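PDB 2WQF: copper induced nitroreductase D from Lactococcus lactis, which binds flavin mononucleotide and is a copper-induced nitroreductase involved in the defence against oxidative stress. Local coordinates for residues E23-E28 against A142-G147; D57-E62 against T98-E103; V135-A140 against G175-G180. All coordinates share one frame; numbering follows the deposited sequence. Where two conformers were deposited one is given.

Contact 1 (E23-E28 against A142-G147); sequences EEKVIE and AELGLG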
loop_
_atom_site.group_PDB
_atom_site.type_symbol
_atom_site.label_atom_id
_atom_site.label_comp_id
_atom_site.label_asym_id
_atom_site.label_seq_id
_atom_site.Cartn_x
_atom_site.Cartn_y
_atom_site.Cartn_z
ATOM N N GLU A 23 7.627 24.511 -4.102
ATOM C CA GLU A 23 7.620 23.336 -4.967
ATOM C C GLU A 23 8.822 22.402 -4.700
ATOM O O GLU A 23 8.703 21.175 -4.773
ATOM C CB GLU A 23 7.514 23.713 -6.460
ATOM C CG GLU A 23 7.585 25.199 -6.832
ATOM C CD GLU A 23 7.126 25.516 -8.279
ATOM O OE1 GLU A 23 6.441 26.546 -8.468
ATOM O OE2 GLU A 23 7.446 24.756 -9.225
ATOM N N GLU A 24 9.982 22.967 -4.401
ATOM C CA GLU A 24 11.156 22.144 -4.112
ATOM C C GLU A 24 10.907 21.260 -2.894
ATOM O O GLU A 24 11.252 20.088 -2.903
ATOM C CB GLU A 24 12.393 23.007 -3.849
ATOM C CG GLU A 24 12.620 23.392 -2.339
ATOM C CD GLU A 24 13.976 22.923 -1.754
ATOM O OE1 GLU A 24 14.826 22.432 -2.523
ATOM O OE2 GLU A 24 14.200 23.037 -0.520
ATOM N N LYS A 25 10.263 21.809 -1.868
ATOM C CA LYS A 25 9.961 21.033 -0.666
ATOM C C LYS A 25 8.972 19.948 -0.978
ATOM O O LYS A 25 9.032 18.858 -0.417
ATOM C CB LYS A 25 9.409 21.942 0.450
ATOM C CG LYS A 25 9.056 21.285 1.793
ATOM C CD LYS A 25 8.251 22.278 2.662
ATOM C CE LYS A 25 8.844 23.692 2.563
ATOM N NZ LYS A 25 8.025 24.740 3.200
ATOM N N VAL A 26 8.010 20.251 -1.830
ATOM C CA VAL A 26 7.057 19.242 -2.253
ATOM C C VAL A 26 7.770 18.066 -2.941
ATOM O O VAL A 26 7.521 16.911 -2.605
ATOM C CB VAL A 26 5.989 19.850 -3.173
ATOM C CG1 VAL A 26 5.085 18.736 -3.703
ATOM C CG2 VAL A 26 5.185 20.871 -2.397
ATOM N N ILE A 27 8.660 18.365 -3.873
ATOM C CA ILE A 27 9.386 17.337 -4.611
ATOM C C ILE A 27 10.237 16.500 -3.642
ATOM O O ILE A 27 10.270 15.277 -3.743
ATOM C CB ILE A 27 10.323 17.949 -5.684
ATOM C CG1 ILE A 27 9.526 18.708 -6.744
ATOM C CG2 ILE A 27 11.190 16.867 -6.309
ATOM C CD1 ILE A 27 8.507 17.938 -7.350
ATOM N N GLU A 28 10.908 17.174 -2.703
ATOM C CA GLU A 28 11.731 16.498 -1.703
ATOM C C GLU A 28 10.898 15.530 -0.885
ATOM O O GLU A 28 11.324 14.401 -0.587
ATOM C CB GLU A 28 12.384 17.519 -0.776
ATOM C CG GLU A 28 13.489 18.314 -1.426
ATOM C CD GLU A 28 14.043 19.410 -0.525
ATOM O OE1 GLU A 28 13.659 19.480 0.664
ATOM O OE2 GLU A 28 14.862 20.208 -1.019
ATOM N N ALA A 142 -0.462 15.616 2.231
ATOM C CA ALA A 142 -1.479 16.145 3.130
ATOM C C ALA A 142 -0.821 16.824 4.325
ATOM O O ALA A 142 -1.319 17.827 4.831
ATOM C CB ALA A 142 -2.445 15.047 3.575
ATOM N N GLU A 143 0.312 16.284 4.784
ATOM C CA GLU A 143 1.010 16.893 5.908
ATOM C C GLU A 143 1.590 18.270 5.551
ATOM O O GLU A 143 1.755 19.119 6.429
ATOM C CB GLU A 143 2.083 15.954 6.463
ATOM C CG GLU A 143 1.482 14.767 7.206
ATOM C CD GLU A 143 0.862 15.150 8.549
ATOM O OE1 GLU A 143 1.615 15.288 9.558
ATOM O OE2 GLU A 143 -0.383 15.319 8.584
ATOM N N LEU A 144 1.888 18.494 4.271
ATOM C CA LEU A 144 2.302 19.824 3.806
ATOM C C LEU A 144 1.117 20.775 3.629
ATOM O O LEU A 144 1.302 21.942 3.286
ATOM C CB LEU A 144 3.050 19.716 2.472
ATOM C CG LEU A 144 4.350 18.929 2.475
ATOM C CD1 LEU A 144 4.894 18.892 1.070
ATOM C CD2 LEU A 144 5.311 19.562 3.429
ATOM N N GLY A 145 -0.099 20.280 3.842
ATOM C CA GLY A 145 -1.312 21.071 3.668
ATOM C C GLY A 145 -1.885 21.048 2.260
ATOM O O GLY A 145 -2.807 21.804 1.941
ATOM N N LEU A 146 -1.338 20.165 1.424
ATOM C CA LEU A 146 -1.791 19.979 0.047
ATOM C C LEU A 146 -2.772 18.835 -0.047
ATOM O O LEU A 146 -2.665 17.860 0.672
ATOM C CB LEU A 146 -0.607 19.718 -0.873
ATOM C CG LEU A 146 0.414 20.852 -0.959
ATOM C CD1 LEU A 146 1.544 20.546 -1.935
ATOM C CD2 LEU A 146 -0.264 22.167 -1.308
ATOM N N GLY A 147 -3.736 18.953 -0.934
ATOM C CA GLY A 147 -4.681 17.875 -1.159
ATOM C C GLY A 147 -4.313 17.092 -2.395
ATOM O O GLY A 147 -3.480 17.507 -3.207
#
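V26 meets two leucines, L144 and L146, that flank the glycine of a Schellman motif, the turn that ends helix 121-143 and leads into strand 146-151 of the nitroreductase fold. Its CG2 branch makes both side-chain contacts. L146 arrives tip to tip, with CD1 3.7 Å from V26 CG2. L144 comes in at a slant, its CD1 lying 4.0 Å from V26 CG2 and equally near V26 CA, which brings this methyl against the helix backbone as well. The valine rotamer explains the choice of branch: CG1 stands opposite the backbone N (chi1 175°), while CG2 lies beside it and faces the leucines. The second methyl of L144 packs on the aliphatic part of K25, CD2 to K25 CD being 4.1 Å, at the solvent-facing margin. No hydrogen bond joins the two segments, so the contact is purely apolar, with its buried side at V26 and L146. V20, in the loop before helix 23-35, touches both of these side chains and extends the apolar cluster. Pointing away from the leucines, I27 of the same helix packs against V200 of the second subunit. The turn sets the course of the chain between the two leucines: G145 has a positive phi of 88°, and its N bonds back to A142 O at 2.9 Å.

Contact 2 (D57-E62 against T98-E103); sequences DKLWDE and TILFFE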
loop_
_atom_site.group_PDB
_atom_site.type_symbol
_atom_site.label_atom_id
_atom_site.label_comp_id
_atom_site.label_asym_id
_atom_site.label_seq_id
_atom_site.Cartn_x
_atom_site.Cartn_y
_atom_site.Cartn_z
ATOM N N ASP A 57 -0.386 20.840 -17.594
ATOM C CA ASP A 57 -1.377 21.246 -18.594
ATOM C C ASP A 57 -1.390 20.271 -19.786
ATOM O O ASP A 57 -2.447 19.903 -20.283
ATOM C CB ASP A 57 -1.047 22.635 -19.126
ATOM C CG ASP A 57 -1.273 23.726 -18.123
ATOM O OD1 ASP A 57 -1.981 23.482 -17.132
ATOM O OD2 ASP A 57 -0.759 24.848 -18.362
ATOM N N LYS A 58 -0.204 19.861 -20.242
ATOM C CA LYS A 58 -0.080 18.989 -21.412
ATOM C C LYS A 58 -0.686 17.616 -21.164
ATOM O O LYS A 58 -1.357 17.057 -22.030
ATOM C CB LYS A 58 1.391 18.848 -21.826
ATOM C CG LYS A 58 1.636 17.952 -23.019
ATOM C CD LYS A 58 2.985 18.275 -23.664
ATOM C CE LYS A 58 3.040 17.846 -25.128
ATOM N NZ LYS A 58 4.279 18.333 -25.822
ATOM N N LEU A 59 -0.436 17.052 -19.993
ATOM C CA LEU A 59 -0.974 15.735 -19.665
ATOM C C LEU A 59 -2.484 15.736 -19.843
ATOM O O LEU A 59 -3.042 14.870 -20.521
ATOM C CB LEU A 59 -0.644 15.334 -18.228
ATOM C CG LEU A 59 -1.338 14.044 -17.764
ATOM C CD1 LEU A 59 -0.851 12.849 -18.567
ATOM C CD2 LEU A 59 -1.086 13.819 -16.301
ATOM N N TRP A 60 -3.150 16.699 -19.239
ATOM C CA TRP A 60 -4.615 16.676 -19.229
ATOM C C TRP A 60 -5.237 17.136 -20.557
ATOM O O TRP A 60 -6.203 16.531 -21.045
ATOM C CB TRP A 60 -5.152 17.436 -17.998
ATOM C CG TRP A 60 -4.736 16.689 -16.764
ATOM C CD1 TRP A 60 -3.663 16.951 -15.964
ATOM C CD2 TRP A 60 -5.344 15.490 -16.236
ATOM N NE1 TRP A 60 -3.580 16.007 -14.972
ATOM C CE2 TRP A 60 -4.585 15.093 -15.127
ATOM C CE3 TRP A 60 -6.444 14.709 -16.618
ATOM C CZ2 TRP A 60 -4.894 13.963 -14.376
ATOM C CZ3 TRP A 60 -6.752 13.603 -15.872
ATOM C CH2 TRP A 60 -5.984 13.242 -14.748
ATOM N N ASP A 61 -4.678 18.172 -21.168
ATOM C CA ASP A 61 -5.281 18.730 -22.367
ATOM C C ASP A 61 -4.931 17.945 -23.613
ATOM O O ASP A 61 -5.763 17.781 -24.501
ATOM C CB ASP A 61 -4.815 20.165 -22.581
ATOM C CG ASP A 61 -5.618 21.171 -21.788
ATOM O OD1 ASP A 61 -6.726 20.854 -21.303
ATOM O OD2 ASP A 61 -5.116 22.295 -21.660
ATOM N N GLU A 62 -3.693 17.458 -23.675
ATOM C CA GLU A 62 -3.159 16.908 -24.906
ATOM C C GLU A 62 -3.077 15.397 -24.893
ATOM O O GLU A 62 -2.941 14.775 -25.948
ATOM C CB GLU A 62 -1.778 17.504 -25.183
ATOM C CG GLU A 62 -1.801 19.019 -25.356
ATOM C CD GLU A 62 -0.514 19.560 -25.940
ATOM O OE1 GLU A 62 0.067 18.883 -26.817
ATOM O OE2 GLU A 62 -0.089 20.658 -25.533
ATOM N N THR A 98 0.639 16.420 -11.229
ATOM C CA THR A 98 0.205 15.020 -11.266
ATOM C C THR A 98 1.447 14.153 -11.063
ATOM O O THR A 98 2.470 14.333 -11.728
ATOM C CB THR A 98 -0.522 14.623 -12.576
ATOM O OG1 THR A 98 -1.634 15.497 -12.786
ATOM C CG2 THR A 98 -1.055 13.227 -12.504
ATOM N N ILE A 99 1.355 13.205 -10.140
ATOM C CA ILE A 99 2.409 12.228 -9.924
ATOM C C ILE A 99 1.953 10.900 -10.513
ATOM O O ILE A 99 0.984 10.307 -10.037
ATOM C CB ILE A 99 2.721 12.062 -8.440
ATOM C CG1 ILE A 99 3.061 13.412 -7.792
ATOM C CG2 ILE A 99 3.834 11.012 -8.216
ATOM C CD1 ILE A 99 2.842 13.438 -6.275
ATOM N N LEU A 100 2.628 10.457 -11.568
ATOM C CA LEU A 100 2.314 9.180 -12.213
ATOM C C LEU A 100 3.204 8.099 -11.633
ATOM O O LEU A 100 4.425 8.206 -11.632
ATOM C CB LEU A 100 2.472 9.265 -13.727
ATOM C CG LEU A 100 1.492 10.253 -14.407
ATOM C CD1 LEU A 100 2.035 11.661 -14.416
ATOM C CD2 LEU A 100 1.193 9.805 -15.834
ATOM N N PHE A 101 2.546 7.102 -11.050
ATOM C CA PHE A 101 3.186 5.962 -10.420
ATOM C C PHE A 101 3.242 4.789 -11.356
ATOM O O PHE A 101 2.221 4.391 -11.887
ATOM C CB PHE A 101 2.404 5.567 -9.167
ATOM C CG PHE A 101 2.551 6.549 -8.025
ATOM C CD1 PHE A 101 3.582 6.431 -7.098
ATOM C CD2 PHE A 101 1.660 7.606 -7.899
ATOM C CE1 PHE A 101 3.685 7.322 -6.057
ATOM C CE2 PHE A 101 1.746 8.482 -6.854
ATOM C CZ PHE A 101 2.765 8.359 -5.935
ATOM N N PHE A 102 4.444 4.225 -11.518
ATOM C CA PHE A 102 4.675 3.072 -12.370
ATOM C C PHE A 102 5.362 1.982 -11.540
ATOM O O PHE A 102 5.970 2.258 -10.503
ATOM C CB PHE A 102 5.602 3.393 -13.558
ATOM C CG PHE A 102 5.199 4.583 -14.392
ATOM C CD1 PHE A 102 4.725 4.413 -15.685
ATOM C CD2 PHE A 102 5.380 5.868 -13.918
ATOM C CE1 PHE A 102 4.385 5.529 -16.486
ATOM C CE2 PHE A 102 5.032 6.969 -14.685
ATOM C CZ PHE A 102 4.565 6.808 -15.979
ATOM N N GLU A 103 5.282 0.744 -12.020
ATOM C CA GLU A 103 6.050 -0.364 -11.463
ATOM C C GLU A 103 6.968 -0.877 -12.565
ATOM O O GLU A 103 6.517 -1.142 -13.697
ATOM C CB GLU A 103 5.127 -1.482 -10.978
ATOM C CG GLU A 103 4.404 -1.126 -9.678
ATOM C CD GLU A 103 5.381 -1.032 -8.499
ATOM O OE1 GLU A 103 6.175 -1.987 -8.325
ATOM O OE2 GLU A 103 5.372 -0.001 -7.760
#
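L59 and W60 leave helix 57-62 with different first torsions: L59 swings its CG away from its own backbone N, whereas chi1 is -65° in W60, which sets its CG beside the W60 backbone N. Both side chains thereby converge on T98 of strand 98-103. The indole NE1 donates to T98 OG1 over 3.0 Å; the N-H...O angle of 166° makes the bond nearly straight, and the oxygen lies at the ring edge, in the indole plane. T98 OG1 is also hydrogen-bonded to the amide oxygen OE1 of Q56, just before the helical segment; the hydroxyl can therefore accept from the indole while donating to the amide, which would fix its rotation. Beside this polar link, L59 CD2 packs on T98 CG2 at 3.8 Å, the two side chains meeting at about a right angle, and reaches L100 CD1 more loosely at 4.2 Å. The same CD2 methyl stands over the rim of one indole face. All four side chains are buried. The helix packs on the sheet of the nitroreductase fold almost crosswise, the short axes 10.7 Å apart and at 78°; L100 continues onto L51 of strand 46-52, while W60 touches V178 of strand 171-182 and also helix 88-93, where its ring meets F92.

Contact 3 (V135-A140 against G175-G180); sequences VNVWTA and GQLVFG. With FMN (flavin mononucleotide), chain B.
W138 NE1 is hydrogen-bonded to the backbone O of R11 and more weakly to that of A148, two carbonyls that tether the indole while L177 packs against its face. Methyl CD1 of L177 lies over the five-membered ring, 4.0 Å from its centroid and 18° off the normal, the geometry of a CH-pi contact; its closest ring atom is W138 CD2, at 3.8 Å. The other branch, L177 CD2, sits 3.9 Å from V137 CG1, the two side chains sliding past each other in opposite directions. L177 thus straddles two successive helix residues. With CG of W138 turned away from its backbone N (chi1 -165°), the benzo end of the indole extends toward the cofactor: W138 CZ2 is 3.8 Å from the phosphate oxygen O2P of FMN, and W138 CH2 equally far from the ribityl O3'. R10 makes a cation-pi contact with this indole and also hydrogen-bonds FMN; T12, whose side chain touches W138, hydrogen-bonds FMN through OG1. One turn back in the helix, V135 O accepts from T139 N and T139 OG1, both at 2.9 Å and from opposite faces of the carbonyl plane. Helix-on-sheet packing of this kind belongs to the nitroreductase fold; in this protein W138, at that interface, also lines the phosphate and ribityl side of the FMN pocket.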
loop_
_atom_site.group_PDB
_atom_site.type_symbol
_atom_site.label_atom_id
_atom_site.label_comp_id
_atom_site.label_asym_id
_atom_site.label_seq_id
_atom_site.Cartn_x
_atom_site.Cartn_y
_atom_site.Cartn_z
ATOM N N VAL A 135 0.028 5.827 -1.309
ATOM C CA VAL A 135 -0.610 6.391 -0.110
ATOM C C VAL A 135 0.404 7.091 0.774
ATOM O O VAL A 135 0.068 8.064 1.434
ATOM C CB VAL A 135 -1.466 5.372 0.719
ATOM C CG1 VAL A 135 -2.538 4.781 -0.150
ATOM C CG2 VAL A 135 -0.592 4.269 1.347
ATOM N N ASN A 136 1.658 6.614 0.777
ATOM C CA ASN A 136 2.657 7.297 1.570
ATOM C C ASN A 136 2.911 8.708 1.010
ATOM O O ASN A 136 3.066 9.664 1.770
ATOM C CB ASN A 136 3.969 6.477 1.726
ATOM C CG ASN A 136 3.871 5.435 2.818
ATOM O OD1 ASN A 136 2.978 5.505 3.669
ATOM N ND2 ASN A 136 4.769 4.455 2.793
ATOM N N VAL A 137 2.986 8.823 -0.310
ATOM C CA VAL A 137 3.146 10.117 -0.951
ATOM C C VAL A 137 1.927 11.008 -0.677
ATOM O O VAL A 137 2.044 12.168 -0.302
ATOM C CB VAL A 137 3.392 9.976 -2.465
ATOM C CG1 VAL A 137 3.267 11.319 -3.169
ATOM C CG2 VAL A 137 4.774 9.374 -2.727
ATOM N N TRP A 138 0.759 10.421 -0.828
ATOM C CA TRP A 138 -0.509 11.125 -0.637
ATOM C C TRP A 138 -0.571 11.717 0.775
ATOM O O TRP A 138 -0.938 12.880 0.967
ATOM C CB TRP A 138 -1.637 10.110 -0.866
ATOM C CG TRP A 138 -3.027 10.619 -1.073
ATOM C CD1 TRP A 138 -3.509 11.871 -0.843
ATOM C CD2 TRP A 138 -4.138 9.831 -1.518
ATOM N NE1 TRP A 138 -4.866 11.921 -1.169
ATOM C CE2 TRP A 138 -5.256 10.676 -1.582
ATOM C CE3 TRP A 138 -4.279 8.494 -1.910
ATOM C CZ2 TRP A 138 -6.509 10.212 -1.990
ATOM C CZ3 TRP A 138 -5.520 8.039 -2.307
ATOM C CH2 TRP A 138 -6.616 8.904 -2.352
ATOM N N THR A 139 -0.240 10.898 1.761
ATOM C CA THR A 139 -0.277 11.328 3.135
ATOM C C THR A 139 0.802 12.368 3.426
ATOM O O THR A 139 0.563 13.340 4.154
ATOM C CB THR A 139 -0.139 10.119 4.108
ATOM O OG1 THR A 139 -1.151 9.155 3.801
ATOM C CG2 THR A 139 -0.282 10.579 5.537
ATOM N N ALA A 140 1.986 12.194 2.842
ATOM C CA ALA A 140 3.055 13.173 3.024
ATOM C C ALA A 140 2.636 14.560 2.475
ATOM O O ALA A 140 2.911 15.608 3.076
ATOM C CB ALA A 140 4.359 12.681 2.382
ATOM N N GLY A 175 -1.228 4.396 -11.562
ATOM C CA GLY A 175 -2.066 5.363 -10.878
ATOM C C GLY A 175 -1.551 6.774 -11.131
ATOM O O GLY A 175 -0.375 6.959 -11.445
ATOM N N GLN A 176 -2.429 7.762 -11.007
ATOM C CA GLN A 176 -2.063 9.163 -11.183
ATOM C C GLN A 176 -2.596 9.973 -10.024
ATOM O O GLN A 176 -3.803 10.152 -9.858
ATOM C CB GLN A 176 -2.585 9.723 -12.507
ATOM C CG GLN A 176 -2.135 8.922 -13.711
ATOM C CD GLN A 176 -3.085 7.780 -14.023
ATOM O OE1 GLN A 176 -4.278 7.995 -14.195
ATOM N NE2 GLN A 176 -2.558 6.575 -14.114
ATOM N N LEU A 177 -1.680 10.477 -9.215
ATOM C CA LEU A 177 -2.047 11.228 -8.027
ATOM C C LEU A 177 -1.991 12.723 -8.365
ATOM O O LEU A 177 -0.927 13.298 -8.537
ATOM C CB LEU A 177 -1.136 10.874 -6.863
ATOM C CG LEU A 177 -1.545 11.443 -5.516
ATOM C CD1 LEU A 177 -2.807 10.788 -4.944
ATOM C CD2 LEU A 177 -0.374 11.309 -4.516
ATOM N N VAL A 178 -3.170 13.314 -8.532
ATOM C CA VAL A 178 -3.357 14.724 -8.829
ATOM C C VAL A 178 -3.310 15.487 -7.509
ATOM O O VAL A 178 -3.959 15.096 -6.541
ATOM C CB VAL A 178 -4.710 14.946 -9.511
ATOM C CG1 VAL A 178 -4.907 16.397 -9.860
ATOM C CG2 VAL A 178 -4.786 14.120 -10.779
ATOM N N PHE A 179 -2.498 16.546 -7.446
ATOM C CA PHE A 179 -2.262 17.248 -6.186
ATOM C C PHE A 179 -2.182 18.746 -6.356
ATOM O O PHE A 179 -1.889 19.271 -7.434
ATOM C CB PHE A 179 -1.012 16.707 -5.477
ATOM C CG PHE A 179 0.291 17.148 -6.095
ATOM C CD1 PHE A 179 0.962 18.243 -5.581
ATOM C CD2 PHE A 179 0.811 16.495 -7.207
ATOM C CE1 PHE A 179 2.168 18.657 -6.139
ATOM C CE2 PHE A 179 2.013 16.919 -7.792
ATOM C CZ PHE A 179 2.673 18.008 -7.254
ATOM N N GLY A 180 -2.487 19.449 -5.278
ATOM C CA GLY A 180 -2.442 20.901 -5.293
ATOM C C GLY A 180 -2.960 21.513 -4.021
ATOM O O GLY A 180 -3.122 20.835 -3.014
HETATM N N1 FMN B . -10.674 7.915 -6.417
HETATM C C2 FMN B . -10.992 8.472 -7.739
HETATM O O2 FMN B . -11.543 9.546 -7.826
HETATM N N3 FMN B . -10.708 7.681 -8.900
HETATM C C4 FMN B . -10.112 6.436 -8.834
HETATM O O4 FMN B . -9.812 5.869 -9.848
HETATM C C4A FMN B . -9.816 5.870 -7.514
HETATM N N5 FMN B . -9.301 4.699 -7.344
HETATM C C5A FMN B . -8.687 4.368 -6.018
HETATM C C6 FMN B . -7.774 3.182 -5.928
HETATM C C7 FMN B . -7.144 2.874 -4.800
HETATM C C7M FMN B . -6.260 1.647 -4.761
HETATM C C8 FMN B . -7.343 3.766 -3.594
HETATM C C8M FMN B . -6.578 3.475 -2.315
HETATM C C9 FMN B . -8.176 4.812 -3.644
HETATM C C9A FMN B . -8.891 5.152 -4.927
HETATM N N10 FMN B . -9.803 6.246 -5.038
HETATM C C10 FMN B . -10.130 6.709 -6.314
HETATM C "C1'" FMN B . -10.125 7.082 -3.890
HETATM C "C2'" FMN B . -11.029 6.336 -2.913
HETATM O "O2'" FMN B . -12.328 6.278 -3.443
HETATM C "C3'" FMN B . -10.969 7.071 -1.571
HETATM O "O3'" FMN B . -9.647 6.886 -1.105
HETATM C "C4'" FMN B . -11.955 6.455 -0.563
HETATM O "O4'" FMN B . -13.291 6.732 -0.955
HETATM C "C5'" FMN B . -11.725 6.970 0.857
HETATM O "O5'" FMN B . -11.844 8.386 0.853
HETATM P P FMN B . -10.584 9.308 1.329
HETATM O O1P FMN B . -10.133 8.869 2.663
HETATM O O2P FMN B . -9.437 9.146 0.259
HETATM O O3P FMN B . -11.146 10.795 1.336
#

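Overall arrangement
The antiparallel sheet connects all three contacts, with strand 171-182 lying between strands 97-104 and 146-151. On one side, L177 O accepts a probable hydrogen bond from I99 N (2.8 Å), joining contacts 3 and 2; on the other, G180 O is 2.9 Å from G147 N, probably bonded too, joining contacts 3 and 1. F179 adds side-chain links, its CE1 touching V26 CG1 at 3.8 Å and its CE2 touching I99 CG1 at 3.7 Å. Helix 121-143 serves both contacts 1 and 3, whose centres are about 10 Å apart. Contact 3 reaches FMN directly through W138, whereas the side chain of W60 lies about 9 Å and that of L146 about 14 Å from it.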